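Long-range contacts in dihydrofolate reductase (Enterococcus faecalis, PDB 4M7U), which probably catalyses the NADPH-dependent reduction of 7,8-dihydrofolate to 5,6,7,8-tetrahydrofolate, a step that feeds glycine, purine and DNA precursor synthesis: residues M9-W14 and L114-V120; Q16-G20 and I126-F130; L50-F55 and T68-T72; S108-K112 and T134-E138. All blocks are in the same frame, centred on the assembly; numbering follows the deposited sequence.

Interaction 1 (M9-W14 and L114-V120)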
# COMPACT_ATOMS: atom_id res chain seq x y z
N MET A 9 7.75 -4.99 10.86
CA MET A 9 7.36 -5.67 9.62
C MET A 9 6.66 -4.75 8.63
O MET A 9 5.74 -4.01 8.99
CB MET A 9 6.50 -6.93 9.85
CG MET A 9 6.22 -7.66 8.52
SD MET A 9 5.30 -9.22 8.53
CE MET A 9 3.60 -8.69 8.67
N LEU A 10 7.12 -4.81 7.39
CA LEU A 10 6.52 -4.05 6.30
C LEU A 10 5.74 -4.97 5.36
O LEU A 10 6.25 -5.97 4.88
CB LEU A 10 7.60 -3.27 5.53
CG LEU A 10 8.09 -1.96 6.14
CD1 LEU A 10 9.17 -2.21 7.16
CD2 LEU A 10 8.60 -1.03 5.06
N ALA A 11 4.47 -4.62 5.14
CA ALA A 11 3.65 -5.27 4.13
C ALA A 11 3.33 -4.20 3.11
O ALA A 11 3.03 -3.07 3.48
CB ALA A 11 2.36 -5.79 4.75
N ALA A 12 3.39 -4.55 1.83
CA ALA A 12 2.85 -3.66 0.80
C ALA A 12 1.48 -4.21 0.36
O ALA A 12 1.33 -5.41 0.12
CB ALA A 12 3.80 -3.55 -0.38
N ILE A 13 0.48 -3.33 0.29
CA ILE A 13 -0.86 -3.74 -0.12
C ILE A 13 -1.39 -2.82 -1.22
O ILE A 13 -1.27 -1.60 -1.13
CB ILE A 13 -1.85 -3.77 1.06
CG1 ILE A 13 -3.20 -4.32 0.60
CG2 ILE A 13 -2.05 -2.38 1.61
CD1 ILE A 13 -4.13 -4.66 1.74
N TRP A 14 -1.95 -3.41 -2.27
CA TRP A 14 -2.49 -2.59 -3.34
C TRP A 14 -3.45 -3.39 -4.19
O TRP A 14 -3.46 -4.62 -4.14
CB TRP A 14 -1.38 -1.97 -4.21
CG TRP A 14 -0.72 -2.90 -5.18
CD1 TRP A 14 -1.00 -3.03 -6.52
CD2 TRP A 14 0.33 -3.84 -4.89
NE1 TRP A 14 -0.19 -3.99 -7.07
CE2 TRP A 14 0.62 -4.51 -6.10
CE3 TRP A 14 1.04 -4.17 -3.73
CZ2 TRP A 14 1.63 -5.49 -6.18
CZ3 TRP A 14 2.02 -5.15 -3.81
CH2 TRP A 14 2.31 -5.80 -5.03
N LEU A 114 10.24 1.07 -1.36
CA LEU A 114 10.04 0.41 -0.07
C LEU A 114 9.74 -1.07 -0.18
O LEU A 114 9.92 -1.82 0.78
CB LEU A 114 8.96 1.15 0.75
CG LEU A 114 9.56 2.38 1.46
CD1 LEU A 114 8.48 3.33 1.95
CD2 LEU A 114 10.41 1.92 2.63
N ILE A 115 9.30 -1.51 -1.36
CA ILE A 115 9.13 -2.95 -1.56
C ILE A 115 10.40 -3.77 -1.28
O ILE A 115 10.30 -4.84 -0.67
CB ILE A 115 8.44 -3.30 -2.91
CG1 ILE A 115 6.94 -3.05 -2.76
CG2 ILE A 115 8.71 -4.75 -3.31
CD1 ILE A 115 6.11 -3.42 -3.95
N PRO A 116 11.60 -3.26 -1.64
CA PRO A 116 12.81 -4.01 -1.23
C PRO A 116 12.92 -4.24 0.29
O PRO A 116 13.63 -5.17 0.68
CB PRO A 116 13.95 -3.11 -1.71
CG PRO A 116 13.39 -2.46 -2.94
CD PRO A 116 11.95 -2.15 -2.56
N ALA A 117 12.25 -3.43 1.11
CA ALA A 117 12.27 -3.64 2.57
C ALA A 117 11.04 -4.40 3.09
O ALA A 117 10.91 -4.63 4.30
CB ALA A 117 12.42 -2.31 3.30
N CYS A 118 10.14 -4.81 2.20
CA CYS A 118 8.93 -5.50 2.63
C CYS A 118 9.14 -6.99 2.84
O CYS A 118 10.06 -7.58 2.27
CB CYS A 118 7.78 -5.27 1.64
SG CYS A 118 7.14 -3.58 1.66
N ASP A 119 8.30 -7.59 3.68
CA ASP A 119 8.33 -9.03 3.90
C ASP A 119 7.14 -9.75 3.32
O ASP A 119 7.13 -10.98 3.25
CB ASP A 119 8.40 -9.33 5.39
CG ASP A 119 9.79 -9.10 5.94
OD1 ASP A 119 10.77 -9.45 5.23
OD2 ASP A 119 9.90 -8.56 7.05
N VAL A 120 6.13 -9.01 2.90
CA VAL A 120 4.96 -9.63 2.28
C VAL A 120 4.31 -8.62 1.35
O VAL A 120 4.37 -7.42 1.61
CB VAL A 120 3.95 -10.12 3.35
CG1 VAL A 120 3.66 -9.03 4.34
CG2 VAL A 120 2.63 -10.59 2.72
O HOH W 1 9.54 -6.05 6.62
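Leu10 and Ala12 turn their backbone polar atoms toward the turn at 114-120, which comes alongside segment 9-14 of strand 9-17 as it leads into strand 120-126. Asp119 N donates to Leu10 O over 2.9 Å in a nearly straight bond (173°), and Ala12 N donates to Val120 O over 3.0 Å; both donors lie in the carbonyl plane of their acceptor. A water accepts from Leu10 N and donates to Ala117 O and to Asp119 OD2, the last at 2.6 Å, so the carboxylate suits this exposed corner. This is where two parallel strands of the central dihydrofolate reductase sheet come together, with helix 108-114 ending in the 3-10 turn 115-117 before the second strand starts. Ala11 CB meets Val120 CG1 at 3.5 Å, a closeness that a small methyl permits. CG1 reaches it because it sits between the backbone N and the carbonyl carbon of Val120 (chi1 50°). Leu10 lays CB against Cys118 SG at 3.9 Å and points CD2 at the Leu114 and Ala117 side chains. Ala12 CB, equally compact, touches both Cys118 SG and Ile115 CG1, while helix 88-97 packs on Leu10 through Leu92 and Ala95.

Interaction 2 (Q16-G20 and I126-F130)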
# COMPACT_ATOMS: atom_id res chain seq x y z
N GLN A 16 -4.57 -3.52 -8.34
CA GLN A 16 -4.26 -3.07 -9.69
C GLN A 16 -5.12 -3.82 -10.71
O GLN A 16 -5.65 -4.90 -10.40
CB GLN A 16 -2.78 -3.32 -10.00
CG GLN A 16 -2.42 -4.80 -10.08
CD GLN A 16 -1.00 -5.03 -10.50
OE1 GLN A 16 -0.06 -4.76 -9.75
NE2 GLN A 16 -0.82 -5.53 -11.72
N ASP A 17 -5.22 -3.25 -11.92
CA ASP A 17 -5.94 -3.89 -13.02
C ASP A 17 -4.97 -4.74 -13.86
O ASP A 17 -3.79 -4.82 -13.53
CB ASP A 17 -6.72 -2.85 -13.87
CG ASP A 17 -5.85 -2.11 -14.88
OD1 ASP A 17 -4.59 -2.26 -14.88
OD2 ASP A 17 -6.45 -1.35 -15.70
N GLU A 18 -5.45 -5.38 -14.92
CA GLU A 18 -4.56 -6.29 -15.66
C GLU A 18 -3.46 -5.56 -16.47
O GLU A 18 -2.54 -6.19 -16.98
CB GLU A 18 -5.37 -7.27 -16.53
CG GLU A 18 -6.45 -6.64 -17.36
CD GLU A 18 -7.44 -7.65 -17.96
OE1 GLU A 18 -7.47 -8.83 -17.52
OE2 GLU A 18 -8.19 -7.25 -18.88
N GLN A 19 -3.52 -4.23 -16.54
CA GLN A 19 -2.46 -3.46 -17.18
C GLN A 19 -1.41 -3.02 -16.18
O GLN A 19 -0.36 -2.50 -16.56
CB GLN A 19 -3.04 -2.22 -17.85
CG GLN A 19 -4.11 -2.50 -18.86
CD GLN A 19 -4.88 -1.24 -19.23
OE1 GLN A 19 -4.93 -0.86 -20.40
NE2 GLN A 19 -5.48 -0.59 -18.22
N GLY A 20 -1.70 -3.19 -14.89
CA GLY A 20 -0.85 -2.65 -13.85
C GLY A 20 -1.27 -1.25 -13.41
O GLY A 20 -0.57 -0.60 -12.64
N ILE A 126 -7.24 -7.22 -10.37
CA ILE A 126 -8.56 -7.03 -10.95
C ILE A 126 -8.53 -7.31 -12.45
O ILE A 126 -7.81 -6.64 -13.21
CB ILE A 126 -9.07 -5.59 -10.68
CG1 ILE A 126 -9.00 -5.28 -9.18
CG2 ILE A 126 -10.47 -5.43 -11.20
CD1 ILE A 126 -9.39 -3.82 -8.83
N HIS A 127 -9.32 -8.29 -12.87
CA HIS A 127 -9.28 -8.76 -14.25
C HIS A 127 -10.21 -7.94 -15.15
O HIS A 127 -11.28 -8.39 -15.55
CB HIS A 127 -9.60 -10.26 -14.31
CG HIS A 127 -8.76 -11.08 -13.37
ND1 HIS A 127 -7.41 -11.29 -13.56
CD2 HIS A 127 -9.09 -11.73 -12.23
CE1 HIS A 127 -6.95 -12.04 -12.58
NE2 HIS A 127 -7.94 -12.33 -11.76
N GLU A 128 -9.76 -6.73 -15.43
CA GLU A 128 -10.48 -5.79 -16.27
C GLU A 128 -9.47 -4.70 -16.58
O GLU A 128 -8.46 -4.56 -15.87
CB GLU A 128 -11.71 -5.23 -15.54
CG GLU A 128 -12.71 -4.48 -16.43
CD GLU A 128 -12.80 -5.09 -17.82
OE1 GLU A 128 -13.64 -5.99 -18.03
OE2 GLU A 128 -12.02 -4.67 -18.71
N THR A 129 -9.72 -3.95 -17.64
CA THR A 129 -8.82 -2.84 -17.96
C THR A 129 -9.52 -1.50 -17.76
O THR A 129 -10.68 -1.34 -18.15
CB THR A 129 -8.27 -2.92 -19.39
OG1 THR A 129 -9.34 -2.86 -20.33
CG2 THR A 129 -7.51 -4.20 -19.59
N PHE A 130 -8.81 -0.56 -17.16
CA PHE A 130 -9.34 0.79 -16.92
C PHE A 130 -8.34 1.82 -17.45
O PHE A 130 -7.18 1.49 -17.75
CB PHE A 130 -9.58 1.03 -15.43
CG PHE A 130 -10.48 0.01 -14.78
CD1 PHE A 130 -9.99 -1.22 -14.35
CD2 PHE A 130 -11.83 0.27 -14.60
CE1 PHE A 130 -10.83 -2.17 -13.75
CE2 PHE A 130 -12.67 -0.66 -13.99
CZ PHE A 130 -12.17 -1.89 -13.57
O HOH W 2 -10.76 -6.87 -20.42
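Asp17 directs its carboxylate at the backbone of Phe130, whose N donates to Asp17 OD2 over 2.9 Å, nearly in line with the C-O bond of the acid. The same oxygen takes a second bond on its syn side from Gln19 NE2, at 2.8 Å. Gln19 is extended beyond CG and its side chain crosses that of Thr129 at about a right angle, CD against Thr129 CB; NE2 also reaches Phe130 O at 2.7 Å, with that oxygen almost in the amide plane. An amide suits this place because one nitrogen can serve both a carboxylate and a carbonyl. Asp17 CB approaches the edge of the Phe130 ring at CD1, 3.7 Å away; Tyr160 meets that ring edge-to-face. Glu18 crosses Thr129 obliquely, its CG and OE2 against the CG2 methyl, and its backbone N gives a long bond of 3.3 Å to Glu128 O. Where strand 9-17 runs beside strand 120-126, Ile126 N donates to Gln16 O over 2.8 Å, and the chain then enters a type I turn, Asp17 to Gly20. Asp17 OD1 accepts from Gln19 N, which comes from above the carboxylate plane in an Asx turn, and also from Val21 N. The two bonds to OD2 probably do most to hold the carboxylate against rotation, and the N-H donors probably favour its charged form, tying the turn to the loop that follows strand 120-126.

Interaction 3 (L50-F55 and T68-T72). With NAP (NADP nicotinamide-adenine-dinucleotide phosphate), chain B.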
# COMPACT_ATOMS: atom_id res chain seq x y z
N LEU A 50 1.87 6.47 3.06
CA LEU A 50 1.42 6.97 1.76
C LEU A 50 2.34 8.09 1.22
O LEU A 50 2.68 9.01 1.96
CB LEU A 50 -0.01 7.51 1.86
CG LEU A 50 -1.13 6.58 2.31
CD1 LEU A 50 -2.44 7.37 2.44
CD2 LEU A 50 -1.29 5.48 1.28
N GLY A 51 2.71 8.01 -0.06
CA GLY A 51 3.41 9.12 -0.69
C GLY A 51 2.48 10.32 -0.73
O GLY A 51 1.25 10.16 -0.64
N ARG A 52 3.04 11.52 -0.88
CA ARG A 52 2.22 12.73 -0.84
C ARG A 52 1.11 12.74 -1.89
O ARG A 52 -0.04 13.09 -1.59
CB ARG A 52 3.07 14.00 -0.98
CG ARG A 52 2.23 15.27 -1.12
CD ARG A 52 3.07 16.51 -1.37
NE ARG A 52 3.87 16.38 -2.59
CZ ARG A 52 3.40 16.55 -3.82
NH1 ARG A 52 2.12 16.86 -4.01
NH2 ARG A 52 4.20 16.41 -4.87
N ALA A 53 1.43 12.33 -3.12
CA ALA A 53 0.47 12.45 -4.22
C ALA A 53 -0.76 11.59 -3.99
O ALA A 53 -1.90 12.02 -4.26
CB ALA A 53 1.12 12.11 -5.55
N THR A 54 -0.54 10.37 -3.50
CA THR A 54 -1.62 9.46 -3.14
C THR A 54 -2.45 10.02 -1.99
O THR A 54 -3.68 9.97 -2.01
CB THR A 54 -1.06 8.08 -2.74
OG1 THR A 54 -0.42 7.48 -3.87
CG2 THR A 54 -2.15 7.15 -2.24
N PHE A 55 -1.77 10.55 -0.98
CA PHE A 55 -2.46 11.14 0.16
C PHE A 55 -3.40 12.25 -0.30
O PHE A 55 -4.56 12.31 0.10
CB PHE A 55 -1.46 11.71 1.16
CG PHE A 55 -2.11 12.37 2.35
CD1 PHE A 55 -2.90 11.63 3.21
CD2 PHE A 55 -1.93 13.72 2.61
CE1 PHE A 55 -3.51 12.23 4.32
CE2 PHE A 55 -2.52 14.32 3.70
CZ PHE A 55 -3.31 13.57 4.55
N THR A 68 -1.54 7.02 10.12
CA THR A 68 -1.06 7.23 8.75
C THR A 68 0.22 8.06 8.74
O THR A 68 0.31 9.09 9.44
CB THR A 68 -2.12 7.93 7.90
OG1 THR A 68 -3.31 7.14 7.86
CG2 THR A 68 -1.60 8.15 6.46
N ILE A 69 1.22 7.63 7.98
CA ILE A 69 2.40 8.46 7.72
C ILE A 69 2.40 8.97 6.27
O ILE A 69 2.26 8.19 5.33
CB ILE A 69 3.72 7.68 7.98
CG1 ILE A 69 3.83 7.23 9.44
CG2 ILE A 69 4.92 8.54 7.61
CD1 ILE A 69 4.88 6.15 9.67
N VAL A 70 2.55 10.29 6.08
CA VAL A 70 2.70 10.84 4.72
C VAL A 70 4.16 11.17 4.41
O VAL A 70 4.84 11.82 5.21
CB VAL A 70 1.80 12.06 4.47
CG1 VAL A 70 2.02 12.59 3.08
CG2 VAL A 70 0.33 11.66 4.63
N LEU A 71 4.64 10.68 3.27
CA LEU A 71 6.05 10.83 2.91
C LEU A 71 6.19 12.00 1.93
O LEU A 71 5.47 12.07 0.93
CB LEU A 71 6.56 9.53 2.28
CG LEU A 71 8.04 9.24 2.09
CD1 LEU A 71 8.81 9.48 3.38
CD2 LEU A 71 8.21 7.78 1.65
N THR A 72 7.09 12.94 2.23
CA THR A 72 7.29 14.12 1.38
C THR A 72 8.66 14.72 1.66
O THR A 72 9.14 14.64 2.78
CB THR A 72 6.18 15.20 1.60
OG1 THR A 72 6.41 16.34 0.76
CG2 THR A 72 6.13 15.64 3.05
PA NAP B . 3.18 8.76 -4.74
O1A NAP B . 4.19 7.57 -4.65
O2A NAP B . 1.89 8.47 -3.99
O5B NAP B . 3.81 10.03 -4.09
C5B NAP B . 5.01 10.55 -4.58
C4B NAP B . 5.56 11.58 -3.65
O4B NAP B . 5.82 11.12 -2.25
C3B NAP B . 6.73 12.46 -4.05
O3B NAP B . 6.63 13.36 -5.08
C2B NAP B . 7.22 12.94 -2.73
O2B NAP B . 6.63 14.04 -2.15
C1B NAP B . 7.20 11.60 -2.02
N9A NAP B . 8.22 10.67 -1.63
C8A NAP B . 8.35 9.44 -2.14
N7A NAP B . 9.57 8.91 -1.64
C5A NAP B . 10.17 9.88 -0.84
C6A NAP B . 11.37 9.87 -0.11
N6A NAP B . 12.21 8.70 -0.12
N1A NAP B . 11.70 10.96 0.58
C2A NAP B . 10.90 12.07 0.60
N3A NAP B . 9.70 12.08 -0.13
C4A NAP B . 9.38 10.98 -0.82
O3 NAP B . 2.86 9.14 -6.24
PN NAP B . 2.96 8.17 -7.49
O1N NAP B . 4.46 7.85 -7.79
O2N NAP B . 2.20 6.88 -7.29
O5D NAP B . 2.26 8.96 -8.67
C5D NAP B . 1.26 9.88 -8.32
C4D NAP B . 1.04 11.08 -9.22
O4D NAP B . 1.92 11.28 -10.40
C3D NAP B . -0.37 11.49 -9.65
O3D NAP B . -0.89 12.62 -9.19
C2D NAP B . -0.39 11.30 -11.14
O2D NAP B . -1.31 11.95 -11.93
C1D NAP B . 1.06 11.32 -11.59
N1N NAP B . 1.57 10.83 -12.84
C2N NAP B . 1.23 11.31 -14.17
C3N NAP B . 1.95 10.76 -15.41
C7N NAP B . 2.09 11.68 -16.56
O7N NAP B . 2.33 12.86 -16.33
N7N NAP B . 1.56 11.31 -17.83
C4N NAP B . 2.78 9.45 -15.31
C5N NAP B . 2.83 8.84 -13.89
C6N NAP B . 2.08 9.48 -12.71
P2B NAP B . 7.20 15.46 -2.54
O1X NAP B . 7.05 15.67 -4.08
O2X NAP B . 6.35 16.53 -1.80
O3X NAP B . 8.66 15.52 -2.15
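The first strand and helix of a beta-alpha-beta unit meet its second strand, with Leu50 and Gly51 beside Val70 and Leu71 in parallel register. Leu50 N donates to Ile69 O and Leu71 N to Leu50 O, both over 2.9 Å. Helix 52-57 folds back over the sheet, and Phe55 presents one ring face to Val70: CG2 stands 3.5 Å from the ring centroid, 16° off the normal, a CH-pi contact well made by a methyl of beta-branched valine. Phe55 CG lies anti to the backbone N (chi1 179°), swinging the ring toward the strand. At the strand ends both segments turn to NADP. Arg52 bends at chi3 and lays the edge of its guanidinium against the 2'-phosphate, NE giving 2.6 Å to O2X and NH2 3.0 Å to O1X, while NH1 forms a salt bridge with Glu56. Thr72 OG1 donates to the same O2X. Leu71 rests CG on the adenine. Gly51, the N-cap residue, has no side chain, which lets ester oxygen O5B come close; Thr54 N and OG1 both donate to phosphate oxygen O2A. A helix N-terminus facing the pyrophosphate, with arginine and threonine at the 2'-phosphate, is typical of an NADP-specific dinucleotide site.

Interaction 4 (S108-K112 and T134-E138). With NAP (NADP nicotinamide-adenine-dinucleotide phosphate), chain B.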
# COMPACT_ATOMS: atom_id res chain seq x y z
N SER A 108 3.15 4.81 -6.61
CA SER A 108 4.20 4.09 -7.35
C SER A 108 5.66 4.34 -6.89
O SER A 108 6.44 3.40 -6.75
CB SER A 108 4.05 4.35 -8.86
OG SER A 108 5.04 3.61 -9.57
N VAL A 109 6.02 5.60 -6.64
CA VAL A 109 7.36 5.91 -6.11
C VAL A 109 7.62 5.23 -4.77
O VAL A 109 8.69 4.64 -4.54
CB VAL A 109 7.57 7.43 -5.92
CG1 VAL A 109 8.91 7.69 -5.25
CG2 VAL A 109 7.52 8.14 -7.26
N VAL A 110 6.63 5.31 -3.88
CA VAL A 110 6.74 4.68 -2.57
C VAL A 110 6.92 3.17 -2.68
O VAL A 110 7.78 2.60 -2.01
CB VAL A 110 5.54 5.05 -1.68
CG1 VAL A 110 5.67 4.41 -0.31
CG2 VAL A 110 5.50 6.55 -1.51
N PHE A 111 6.12 2.53 -3.53
CA PHE A 111 6.24 1.07 -3.73
C PHE A 111 7.63 0.64 -4.21
O PHE A 111 8.26 -0.27 -3.66
CB PHE A 111 5.19 0.58 -4.74
CG PHE A 111 3.80 0.45 -4.17
CD1 PHE A 111 3.59 -0.09 -2.91
CD2 PHE A 111 2.70 0.85 -4.92
CE1 PHE A 111 2.29 -0.23 -2.40
CE2 PHE A 111 1.41 0.72 -4.43
CZ PHE A 111 1.21 0.18 -3.16
N LYS A 112 8.12 1.31 -5.26
CA LYS A 112 9.44 1.01 -5.82
C LYS A 112 10.58 1.16 -4.80
O LYS A 112 11.53 0.39 -4.81
CB LYS A 112 9.69 1.92 -7.02
CG LYS A 112 10.83 1.48 -7.94
CD LYS A 112 11.14 2.59 -8.95
CE LYS A 112 11.25 2.04 -10.36
NZ LYS A 112 12.34 1.04 -10.47
N THR A 134 -1.19 6.15 -13.68
CA THR A 134 -0.19 5.68 -12.72
C THR A 134 -0.19 4.16 -12.59
O THR A 134 -1.22 3.53 -12.34
CB THR A 134 -0.44 6.28 -11.32
OG1 THR A 134 -0.65 7.69 -11.43
CG2 THR A 134 0.76 6.00 -10.41
N PHE A 135 0.99 3.57 -12.74
CA PHE A 135 1.12 2.13 -12.82
C PHE A 135 1.95 1.59 -11.68
O PHE A 135 2.83 2.28 -11.16
CB PHE A 135 1.79 1.77 -14.15
CG PHE A 135 0.98 2.17 -15.35
CD1 PHE A 135 0.95 3.49 -15.77
CD2 PHE A 135 0.21 1.24 -16.02
CE1 PHE A 135 0.18 3.87 -16.86
CE2 PHE A 135 -0.56 1.61 -17.12
CZ PHE A 135 -0.58 2.93 -17.54
N PHE A 136 1.66 0.35 -11.29
CA PHE A 136 2.54 -0.32 -10.36
C PHE A 136 3.92 -0.40 -11.00
O PHE A 136 4.04 -0.70 -12.18
CB PHE A 136 2.02 -1.72 -10.02
CG PHE A 136 2.77 -2.33 -8.89
CD1 PHE A 136 2.49 -1.94 -7.59
CD2 PHE A 136 3.79 -3.23 -9.13
CE1 PHE A 136 3.21 -2.47 -6.54
CE2 PHE A 136 4.50 -3.77 -8.09
CZ PHE A 136 4.21 -3.39 -6.79
N PRO A 137 4.97 -0.09 -10.22
CA PRO A 137 6.30 0.05 -10.81
C PRO A 137 6.93 -1.30 -11.11
O PRO A 137 6.49 -2.33 -10.62
CB PRO A 137 7.10 0.74 -9.69
CG PRO A 137 6.42 0.24 -8.42
CD PRO A 137 4.96 0.22 -8.78
N GLU A 138 7.98 -1.26 -11.93
CA GLU A 138 8.81 -2.43 -12.15
C GLU A 138 9.57 -2.77 -10.88
O GLU A 138 10.35 -1.94 -10.39
CB GLU A 138 9.81 -2.15 -13.27
CG GLU A 138 9.25 -2.31 -14.66
CD GLU A 138 10.30 -2.07 -15.72
OE1 GLU A 138 10.06 -1.20 -16.59
OE2 GLU A 138 11.37 -2.73 -15.68
PA NAP B . 3.18 8.76 -4.74
O1A NAP B . 4.19 7.57 -4.65
O2A NAP B . 1.89 8.47 -3.99
O5B NAP B . 3.81 10.03 -4.09
C5B NAP B . 5.01 10.55 -4.58
C4B NAP B . 5.56 11.58 -3.65
O4B NAP B . 5.82 11.12 -2.25
C3B NAP B . 6.73 12.46 -4.05
O3B NAP B . 6.63 13.36 -5.08
C2B NAP B . 7.22 12.94 -2.73
O2B NAP B . 6.63 14.04 -2.15
C1B NAP B . 7.20 11.60 -2.02
N9A NAP B . 8.22 10.67 -1.63
C8A NAP B . 8.35 9.44 -2.14
N7A NAP B . 9.57 8.91 -1.64
C5A NAP B . 10.17 9.88 -0.84
C6A NAP B . 11.37 9.87 -0.11
N6A NAP B . 12.21 8.70 -0.12
N1A NAP B . 11.70 10.96 0.58
C2A NAP B . 10.90 12.07 0.60
N3A NAP B . 9.70 12.08 -0.13
C4A NAP B . 9.38 10.98 -0.82
O3 NAP B . 2.86 9.14 -6.24
PN NAP B . 2.96 8.17 -7.49
O1N NAP B . 4.46 7.85 -7.79
O2N NAP B . 2.20 6.88 -7.29
O5D NAP B . 2.26 8.96 -8.67
C5D NAP B . 1.26 9.88 -8.32
C4D NAP B . 1.04 11.08 -9.22
O4D NAP B . 1.92 11.28 -10.40
C3D NAP B . -0.37 11.49 -9.65
O3D NAP B . -0.89 12.62 -9.19
C2D NAP B . -0.39 11.30 -11.14
O2D NAP B . -1.31 11.95 -11.93
C1D NAP B . 1.06 11.32 -11.59
N1N NAP B . 1.57 10.83 -12.84
C2N NAP B . 1.23 11.31 -14.17
C3N NAP B . 1.95 10.76 -15.41
C7N NAP B . 2.09 11.68 -16.56
O7N NAP B . 2.33 12.86 -16.33
N7N NAP B . 1.56 11.31 -17.83
C4N NAP B . 2.78 9.45 -15.31
C5N NAP B . 2.83 8.84 -13.89
C6N NAP B . 2.08 9.48 -12.71
P2B NAP B . 7.20 15.46 -2.54
O1X NAP B . 7.05 15.67 -4.08
O2X NAP B . 6.35 16.53 -1.80
O3X NAP B . 8.66 15.52 -2.15
O HOH W 3 12.96 -1.57 -8.80
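Pro137 and Ser108 bury the most area where the N-terminal turn of helix 108-114, which receives the NADP pyrophosphate in this dihydrofolate reductase fold, packs against the chain leaving short strand 134-135. Pro137 lies along the helix with its ring edge between two residues one turn apart: CD comes to 3.5 Å from Ser108 OG, and CG sits 3.7 Å from Lys112 N. A compact, rigid, puckered ring with no polar atoms suits a close fit against helix backbone. Ser108 turns OG away from its own N (chi1 -178°), which carries the hydroxyl toward the strand, where it lies 3.0 Å from Phe135 O; the hydroxyl has a competing acceptor, so the bond is only possible. Val109 N donates to NADP O1N over 3.0 Å, where the helix dipole would probably favour a phosphate; Ser108 N also faces the pyrophosphate, though its 2.4 Å to O2N is doubtfully short. Thr134 brings CG2 against the same pyrophosphate and OG1 near the nicotinamide. Lys112, the next most buried by area, slides past Pro137 in the opposite direction, its aliphatic CB against Pro137 CB. Phe111 offers one ring face to Phe136 CE1, the two planes at 46°, and Trp14 stacks on Phe136. At the exposed end a water accepts from Lys112 NZ at 3.2 Å and donates to Glu138 O at 3.1 Å.

How the interactions relate
Interactions 3 and 4 bind one NADP from two helix N-termini: that of helix 52-57 meets the adenosine-side phosphate, while Arg52 and Thr72 side chains take the 2'-phosphate, and that of helix 108-114 meets the pyrophosphate; their centres are 13 Å apart, and Gly51 CA touches Val110 CG2 at 3.4 Å. Interaction 1 adjoins interaction 4 (centres 12 Å apart), meeting it where Trp14 CE2 packs on Phe136 CE1 at 3.3 Å. Interaction 2 continues the same strand pair, about 21 Å from interaction 1 between centres. It reaches interaction 4 through a probable hydrogen bond, Phe136 N to Gly20 O at 2.8 Å, but stays about 12 Å from interaction 3 between nearest atoms.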